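Local coordinates for glutathione S-transferase (Lodderomyces elongisporus, PDB 4IVF), which binds two glutathione molecules per subunit and, as a member of the glutathione S-transferase superfamily, probably conjugates or reduces substrates with this thiol, at the interface of chains A and B. Coordinates in Å, arbitrary orientation; residue numbers count along the deposited sequence, not the author numbering. Chains: chain A/B, Putative uncharacterized protein.

The interface of chains A and B. Residues chain A 53-55; chain B 109, 113, 149, 153, 156-157, 160.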
loop_
_atom_site.group_PDB
_atom_site.type_symbol
_atom_site.label_atom_id
_atom_site.label_comp_id
_atom_site.label_asym_id
_atom_site.label_seq_id
_atom_site.Cartn_x
_atom_site.Cartn_y
_atom_site.Cartn_z
ATOM N N ASN A 53 -16.289 -7.270 -2.868
ATOM C CA ASN A 53 -15.217 -6.278 -2.792
ATOM C C ASN A 53 -15.758 -4.895 -3.106
ATOM O O ASN A 53 -15.944 -4.568 -4.276
ATOM C CB ASN A 53 -14.098 -6.634 -3.785
ATOM C CG ASN A 53 -12.985 -5.584 -3.839
ATOM O OD1 ASN A 53 -12.865 -4.735 -2.965
ATOM N ND2 ASN A 53 -12.166 -5.655 -4.873
ATOM N N PRO A 54 -15.973 -4.068 -2.062
ATOM C CA PRO A 54 -16.530 -2.704 -2.160
ATOM C C PRO A 54 -15.792 -1.840 -3.192
ATOM O O PRO A 54 -16.409 -1.002 -3.858
ATOM C CB PRO A 54 -16.292 -2.111 -0.765
ATOM C CG PRO A 54 -15.951 -3.264 0.127
ATOM C CD PRO A 54 -15.416 -4.363 -0.726
ATOM N N ASN A 55 -14.486 -2.056 -3.329
ATOM C CA ASN A 55 -13.673 -1.261 -4.246
ATOM C C ASN A 55 -13.965 -1.579 -5.711
ATOM O O ASN A 55 -13.675 -0.781 -6.599
ATOM C CB ASN A 55 -12.173 -1.446 -3.938
ATOM C CG ASN A 55 -11.277 -0.446 -4.682
ATOM O OD1 ASN A 55 -11.615 0.727 -4.841
ATOM N ND2 ASN A 55 -10.126 -0.920 -5.131
ATOM N N GLU B 109 -6.581 -5.448 4.658
ATOM C CA GLU B 109 -7.141 -5.103 3.357
ATOM C C GLU B 109 -7.488 -3.612 3.231
ATOM O O GLU B 109 -7.268 -3.003 2.195
ATOM C CB GLU B 109 -8.374 -5.955 3.056
ATOM C CG GLU B 109 -9.177 -5.457 1.862
ATOM C CD GLU B 109 -10.406 -6.302 1.599
ATOM O OE1 GLU B 109 -10.455 -7.445 2.104
ATOM O OE2 GLU B 109 -11.316 -5.829 0.883
ATOM N N PHE B 113 -5.615 -0.765 0.996
ATOM C CA PHE B 113 -6.487 0.043 0.141
ATOM C C PHE B 113 -6.208 1.539 0.322
ATOM O O PHE B 113 -6.115 2.283 -0.651
ATOM C CB PHE B 113 -7.960 -0.264 0.449
ATOM C CG PHE B 113 -8.955 0.535 -0.372
ATOM C CD1 PHE B 113 -8.728 0.805 -1.710
ATOM C CD2 PHE B 113 -10.142 0.974 0.199
ATOM C CE1 PHE B 113 -9.655 1.527 -2.453
ATOM C CE2 PHE B 113 -11.073 1.686 -0.541
ATOM C CZ PHE B 113 -10.825 1.963 -1.872
ATOM N N ARG B 149 -14.382 8.797 -5.885
ATOM C CA ARG B 149 -14.724 7.391 -6.014
ATOM C C ARG B 149 -14.298 6.633 -4.751
ATOM O O ARG B 149 -15.080 5.867 -4.182
ATOM C CB ARG B 149 -14.057 6.766 -7.246
ATOM C CG ARG B 149 -14.542 5.336 -7.519
ATOM C CD ARG B 149 -13.645 4.557 -8.494
ATOM N NE ARG B 149 -12.326 4.253 -7.938
ATOM C CZ ARG B 149 -12.061 3.210 -7.150
ATOM N NH1 ARG B 149 -13.024 2.357 -6.801
ATOM N NH2 ARG B 149 -10.836 3.029 -6.688
ATOM N N VAL B 153 -16.197 4.499 -1.669
ATOM C CA VAL B 153 -15.959 3.107 -1.311
ATOM C C VAL B 153 -15.831 2.984 0.204
ATOM O O VAL B 153 -16.458 2.119 0.824
ATOM C CB VAL B 153 -14.682 2.553 -1.981
ATOM C CG1 VAL B 153 -14.391 1.134 -1.492
ATOM C CG2 VAL B 153 -14.813 2.593 -3.495
ATOM N N ASP B 156 -19.172 3.074 1.641
ATOM C CA ASP B 156 -19.775 1.762 1.536
ATOM C C ASP B 156 -19.243 0.809 2.623
ATOM O O ASP B 156 -20.016 0.084 3.251
ATOM C CB ASP B 156 -19.549 1.166 0.147
ATOM C CG ASP B 156 -20.359 -0.096 -0.075
ATOM O OD1 ASP B 156 -21.283 -0.336 0.727
ATOM O OD2 ASP B 156 -20.087 -0.843 -1.038
ATOM N N ILE B 157 -17.930 0.823 2.838
ATOM C CA ILE B 157 -17.297 -0.018 3.853
ATOM C C ILE B 157 -17.900 0.250 5.234
ATOM O O ILE B 157 -18.309 -0.688 5.946
ATOM C CB ILE B 157 -15.753 0.170 3.858
ATOM C CG1 ILE B 157 -15.168 -0.377 2.564
ATOM C CG2 ILE B 157 -15.118 -0.550 5.029
ATOM C CD1 ILE B 157 -13.714 -0.123 2.399
ATOM N N ARG B 160 -21.348 -1.188 5.788
ATOM C CA ARG B 160 -21.393 -2.617 6.017
ATOM C C ARG B 160 -21.098 -2.985 7.473
ATOM O O ARG B 160 -21.203 -4.145 7.855
ATOM C CB ARG B 160 -20.430 -3.332 5.070
ATOM C CG ARG B 160 -20.799 -3.154 3.618
ATOM C CD ARG B 160 -19.762 -3.755 2.700
ATOM N NE ARG B 160 -20.011 -3.373 1.314
ATOM C CZ ARG B 160 -19.727 -4.136 0.263
ATOM N NH1 ARG B 160 -19.188 -5.337 0.441
ATOM N NH2 ARG B 160 -19.987 -3.699 -0.964
HETATM O O HOH W 1 -18.280 0.753 -3.009
#
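B:Arg149 reaches across to A:Asn55 and grips its side-chain amide oxygen end-on, both terminal guanidinium nitrogens converging on OD1. NH1 of B:Arg149 lies 2.9 Å from OD1 of A:Asn55, above the carbonyl plane; B:Arg149 NH2 to A:Asn55 OD1 is 3.1 Å, in that plane on a lone pair. OD1 itself sits nearly in the guanidinium plane, with the amide turned 43° against it. The bend of B:Arg149 at chi3 (68°) swings its tip towards the loop of chain A. Two donors on one oxygen fix which way round the amide sits, and the positive charge probably polarises it. NH1 also makes a weak bond to the backbone O of A:Asn55.

The A:Asn55 amide also crosses the CE1 and CZ end of the B:Phe113 ring, the planes 51° apart, with A:Asn55 CG 3.4 Å from B:Phe113 CE1.

Apolar packing centres on A:Pro54. Its CB touches CG1 of B:Val153, and the same methyl reaches CA of A:Asn55 at 3.7 Å. Further round the proline, CB and CG meet CG1 of B:Ile157, the two side chains crossing at about a right angle. Over the proline lies one face of the B:Arg160 guanidinium, with CG of A:Pro54 3.8 Å above the guanidinium plane and over its centre.

That guanidinium is steadied within chain B by a salt bridge from NH2 of B:Arg160 to the B:Asp156 carboxylate oxygen OD2, 2.9 Å long. A water links OD2 to the backbone O of A:Pro54. Within chain A, OD1 of A:Asn53 accepts the backbone N of A:Asn55, bracing the turn.

The loop of chain A follows helix 47-52 and precedes strand 60-63 in the thioredoxin-like N-terminal domain. It packs on helices 102-131 and 137-159 of chain B's helical C-terminal domain, and on B:Arg160 immediately after the second. This is the domain pairing seen in GST dimers, so the assembly is probably the biological one, and the two-fold axis repeats the contact with the chains exchanged.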